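Local coordinates for mandalate racemase/muconate lactonizing enzyme (Unidentified, PDB 4E4U), which probably abstracts the proton next to the carboxylate of an acid substrate, as enzymes of the mandelate racemase/muconate lactonizing family do, at residues G119-S127 / W353-N362. Numbering follows the deposited sequence.
Sequences GRIHERLRS and WEDGYIIPSN
Arg124 lays its guanidinium flat on the ring of Tyr357, planes 19° apart, with Arg124 CZ 3.8 Å from the ring centroid, a cation-pi stack. With Arg124 CG between the backbone N and the carbonyl carbon (chi1 63°) and the chain then extended, CD lies over the same face and CG passes at the rim beside CD2; arginine suits the place by joining a long apolar stem to a flat charged end. Arg124 NH2 and Tyr357 OH both reach Asp396 of a second subunit, so the stacked pair is shared with the oligomer interface, while a water links Arg124 NH1 to Glu354 O.

Behind the stack the strands pair antiparallel: Leu125 N gives a hydrogen bond to Ile358 O (2.8 Å) and Ile358 N returns one to Leu125 O (2.9 Å). Further along, Gly356 O accepts from Ser127 N. In one of its two conformers Ser127 OG also gives to Gly356 O, from above the carbonyl plane at 2.9 Å, and accepts from Trp353 NE1 (2.9 Å), as a small hydroxyl can; Trp353 reaches it with CG anti to the backbone N (chi1 -172°). The type I' turn Glu354-Tyr357 returns the chain so that Tyr357 pairs with strand 125-127; positive phi suits Gly356, which has no CB to jam against the preceding carbonyl O. At the other end, Pro360 CG packs 4.2 Å from Leu125 CD1, and a water bridges Arg120 NH2 to Pro360 O.

Leu125, Ile358 and Pro360 offer branched or ring apolar groups to helix 314-325. The hairpin branches off the modified TIM barrel of the enolase superfamily, strand 357-359 pairing antiparallel with the start of the first barrel strand, 125-130, which also pairs in parallel with 162-165 and 333-335.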
loop_
_atom_site.group_PDB
_atom_site.type_symbol
_atom_site.label_atom_id
_atom_site.label_comp_id
_atom_site.label_asym_id
_atom_site.label_seq_id
_atom_site.Cartn_x
_atom_site.Cartn_y
_atom_site.Cartn_z
ATOM N N GLY A 119 24.329 22.113 -20.879
ATOM C CA GLY A 119 25.755 22.172 -21.123
ATOM C C GLY A 119 26.389 20.803 -21.260
ATOM O O GLY A 119 25.906 19.806 -20.705
ATOM N N ARG A 120 27.499 20.758 -21.986
ATOM C CA ARG A 120 28.217 19.507 -22.172
ATOM C C ARG A 120 28.584 18.844 -20.844
ATOM O O ARG A 120 29.060 19.502 -19.913
ATOM C CB ARG A 120 29.486 19.742 -22.992
ATOM C CG ARG A 120 30.264 18.462 -23.283
ATOM C CD ARG A 120 31.629 18.752 -23.871
ATOM N NE ARG A 120 31.572 19.177 -25.266
ATOM C CZ ARG A 120 31.476 18.339 -26.296
ATOM N NH1 ARG A 120 31.394 17.031 -26.088
ATOM N NH2 ARG A 120 31.453 18.807 -27.537
ATOM N N ILE A 121 28.337 17.541 -20.771
ATOM C CA ILE A 121 28.851 16.692 -19.705
ATOM C C ILE A 121 29.829 15.688 -20.306
ATOM O O ILE A 121 30.899 15.434 -19.751
ATOM C CB ILE A 121 27.711 15.941 -18.990
ATOM C CG1 ILE A 121 26.826 16.938 -18.252
ATOM C CG2 ILE A 121 28.260 14.878 -18.041
ATOM C CD1 ILE A 121 25.568 16.340 -17.702
ATOM N N HIS A 122 29.466 15.140 -21.459
ATOM C CA HIS A 122 30.228 14.059 -22.067
ATOM C C HIS A 122 31.040 14.531 -23.253
ATOM O O HIS A 122 30.532 15.237 -24.124
ATOM C CB HIS A 122 29.273 12.956 -22.507
ATOM C CG HIS A 122 28.369 12.497 -21.408
ATOM N ND1 HIS A 122 28.816 11.718 -20.362
ATOM C CD2 HIS A 122 27.067 12.753 -21.161
ATOM C CE1 HIS A 122 27.816 11.493 -19.528
ATOM N NE2 HIS A 122 26.741 12.112 -19.992
ATOM N N GLU A 123 32.308 14.140 -23.282
ATOM C CA GLU A 123 33.148 14.416 -24.435
ATOM C C GLU A 123 32.825 13.461 -25.580
ATOM O O GLU A 123 32.958 13.815 -26.755
ATOM C CB GLU A 123 34.624 14.334 -24.056
ATOM C CG GLU A 123 35.048 15.372 -23.019
ATOM C CD GLU A 123 34.876 16.810 -23.499
ATOM O OE1 GLU A 123 34.833 17.043 -24.725
ATOM O OE2 GLU A 123 34.790 17.712 -22.640
ATOM N N ARG A 124 32.406 12.248 -25.237
ATOM C CA ARG A 124 31.953 11.284 -26.233
ATOM C C ARG A 124 30.881 10.397 -25.618
ATOM O O ARG A 124 30.774 10.299 -24.394
ATOM C CB ARG A 124 33.107 10.434 -26.744
ATOM C CG ARG A 124 33.739 9.584 -25.679
ATOM C CD ARG A 124 35.053 8.995 -26.152
ATOM N NE ARG A 124 35.765 8.381 -25.039
ATOM C CZ ARG A 124 36.741 7.492 -25.175
ATOM N NH1 ARG A 124 37.122 7.102 -26.386
ATOM N NH2 ARG A 124 37.332 6.990 -24.099
ATOM N N LEU A 125 30.104 9.737 -26.470
ATOM C CA LEU A 125 28.922 9.015 -26.023
ATOM C C LEU A 125 29.045 7.528 -26.303
ATOM O O LEU A 125 29.159 7.110 -27.457
ATOM C CB LEU A 125 27.684 9.548 -26.736
ATOM C CG LEU A 125 27.391 11.035 -26.562
ATOM C CD1 LEU A 125 26.241 11.448 -27.467
ATOM C CD2 LEU A 125 27.066 11.338 -25.105
ATOM N N ARG A 126 29.009 6.726 -25.247
ATOM C CA ARG A 126 28.995 5.282 -25.409
ATOM C C ARG A 126 27.832 4.894 -26.321
ATOM O O ARG A 126 26.719 5.408 -26.179
ATOM C CB ARG A 126 28.846 4.601 -24.046
ATOM C CG ARG A 126 28.978 3.087 -24.094
ATOM C CD ARG A 126 28.610 2.464 -22.759
ATOM N NE ARG A 126 28.710 1.010 -22.812
ATOM C CZ ARG A 126 28.254 0.190 -21.871
ATOM N NH1 ARG A 126 27.660 0.680 -20.786
ATOM N NH2 ARG A 126 28.389 -1.124 -22.016
ATOM N N SER A 127 28.087 3.990 -27.258
ATOM C CA SER A 127 27.043 3.585 -28.190
ATOM C C SER A 127 26.932 2.071 -28.322
ATOM O O SER A 127 27.810 1.328 -27.883
ATOM C CB SER A 127 27.264 4.219 -29.561
ATOM O OG SER A 127 28.340 3.599 -30.228
ATOM N N TRP A 353 31.647 8.694 -35.503
ATOM C CA TRP A 353 31.696 7.516 -34.647
ATOM C C TRP A 353 33.130 7.010 -34.631
ATOM O O TRP A 353 33.746 6.846 -35.686
ATOM C CB TRP A 353 30.767 6.431 -35.202
ATOM C CG TRP A 353 30.573 5.234 -34.306
ATOM C CD1 TRP A 353 29.538 5.018 -33.442
ATOM C CD2 TRP A 353 31.428 4.084 -34.193
ATOM N NE1 TRP A 353 29.700 3.815 -32.803
ATOM C CE2 TRP A 353 30.849 3.223 -33.247
ATOM C CE3 TRP A 353 32.629 3.708 -34.807
ATOM C CZ2 TRP A 353 31.429 2.005 -32.893
ATOM C CZ3 TRP A 353 33.201 2.496 -34.453
ATOM C CH2 TRP A 353 32.599 1.658 -33.510
ATOM N N GLU A 354 33.668 6.777 -33.437
ATOM C CA GLU A 354 35.035 6.281 -33.290
ATOM C C GLU A 354 35.163 5.337 -32.114
ATOM O O GLU A 354 34.801 5.697 -30.992
ATOM C CB GLU A 354 36.004 7.436 -33.043
ATOM C CG GLU A 354 36.150 8.416 -34.162
ATOM C CD GLU A 354 37.221 9.449 -33.879
ATOM O OE1 GLU A 354 37.474 10.278 -34.768
ATOM O OE2 GLU A 354 37.798 9.437 -32.770
ATOM N N ASP A 355 35.687 4.141 -32.374
ATOM C CA ASP A 355 36.069 3.200 -31.323
ATOM C C ASP A 355 34.969 2.979 -30.281
ATOM O O ASP A 355 35.242 2.943 -29.079
ATOM C CB ASP A 355 37.356 3.673 -30.637
ATOM C CG ASP A 355 38.070 2.557 -29.892
ATOM O OD1 ASP A 355 37.787 1.379 -30.181
ATOM O OD2 ASP A 355 38.934 2.863 -29.043
ATOM N N GLY A 356 33.725 2.845 -30.735
ATOM C CA GLY A 356 32.628 2.556 -29.828
ATOM C C GLY A 356 31.835 3.757 -29.357
ATOM O O GLY A 356 30.822 3.588 -28.681
ATOM N N TYR A 357 32.281 4.960 -29.709
ATOM C CA TYR A 357 31.643 6.172 -29.210
ATOM C C TYR A 357 31.194 7.109 -30.312
ATOM O O TYR A 357 31.828 7.205 -31.355
ATOM C CB TYR A 357 32.587 6.951 -28.295
ATOM C CG TYR A 357 33.157 6.160 -27.152
ATOM C CD1 TYR A 357 34.331 5.436 -27.316
ATOM C CD2 TYR A 357 32.541 6.152 -25.904
ATOM C CE1 TYR A 357 34.874 4.713 -26.282
ATOM C CE2 TYR A 357 33.083 5.422 -24.849
ATOM C CZ TYR A 357 34.253 4.706 -25.052
ATOM O OH TYR A 357 34.827 3.975 -24.034
ATOM N N ILE A 358 30.098 7.812 -30.057
ATOM C CA ILE A 358 29.696 8.920 -30.900
ATOM C C ILE A 358 30.397 10.181 -30.409
ATOM O O ILE A 358 30.441 10.438 -29.199
ATOM C CB ILE A 358 28.177 9.119 -30.848
ATOM C CG1 ILE A 358 27.482 7.896 -31.439
ATOM C CG2 ILE A 358 27.773 10.393 -31.586
ATOM C CD1 ILE A 358 26.009 7.787 -31.070
ATOM N N ILE A 359 30.945 10.961 -31.337
ATOM C CA ILE A 359 31.588 12.222 -30.993
ATOM C C ILE A 359 30.650 13.365 -31.356
ATOM O O ILE A 359 30.432 13.625 -32.534
ATOM C CB ILE A 359 32.900 12.405 -31.783
ATOM C CG1 ILE A 359 33.778 11.153 -31.667
ATOM C CG2 ILE A 359 33.621 13.676 -31.336
ATOM C CD1 ILE A 359 34.134 10.777 -30.246
ATOM N N PRO A 360 30.076 14.046 -30.349
ATOM C CA PRO A 360 29.098 15.105 -30.644
ATOM C C PRO A 360 29.670 16.251 -31.468
ATOM O O PRO A 360 30.830 16.633 -31.301
ATOM C CB PRO A 360 28.709 15.622 -29.256
ATOM C CG PRO A 360 28.983 14.469 -28.336
ATOM C CD PRO A 360 30.211 13.811 -28.903
ATOM N N SER A 361 28.845 16.798 -32.353
ATOM C CA SER A 361 29.216 17.974 -33.128
ATOM C C SER A 361 29.473 19.180 -32.223
ATOM O O SER A 361 28.878 19.297 -31.152
ATOM C CB SER A 361 28.098 18.304 -34.116
ATOM O OG SER A 361 28.368 19.502 -34.814
ATOM N N ASN A 362 30.364 20.067 -32.659
ATOM C CA ASN A 362 30.582 21.347 -31.991
ATOM C C ASN A 362 29.886 22.490 -32.726
ATOM O O ASN A 362 30.006 23.658 -32.344
ATOM C CB ASN A 362 32.083 21.630 -31.868
ATOM C CG ASN A 362 32.783 20.644 -30.955
ATOM O OD1 ASN A 362 32.302 20.347 -29.861
ATOM N ND2 ASN A 362 33.916 20.116 -31.407
HETATM O O HOH W 1 32.296 16.714 -29.059
HETATM O O HOH W 2 36.241 7.448 -29.173
HETATM O O HOH W 3 30.359 1.237 -27.216
#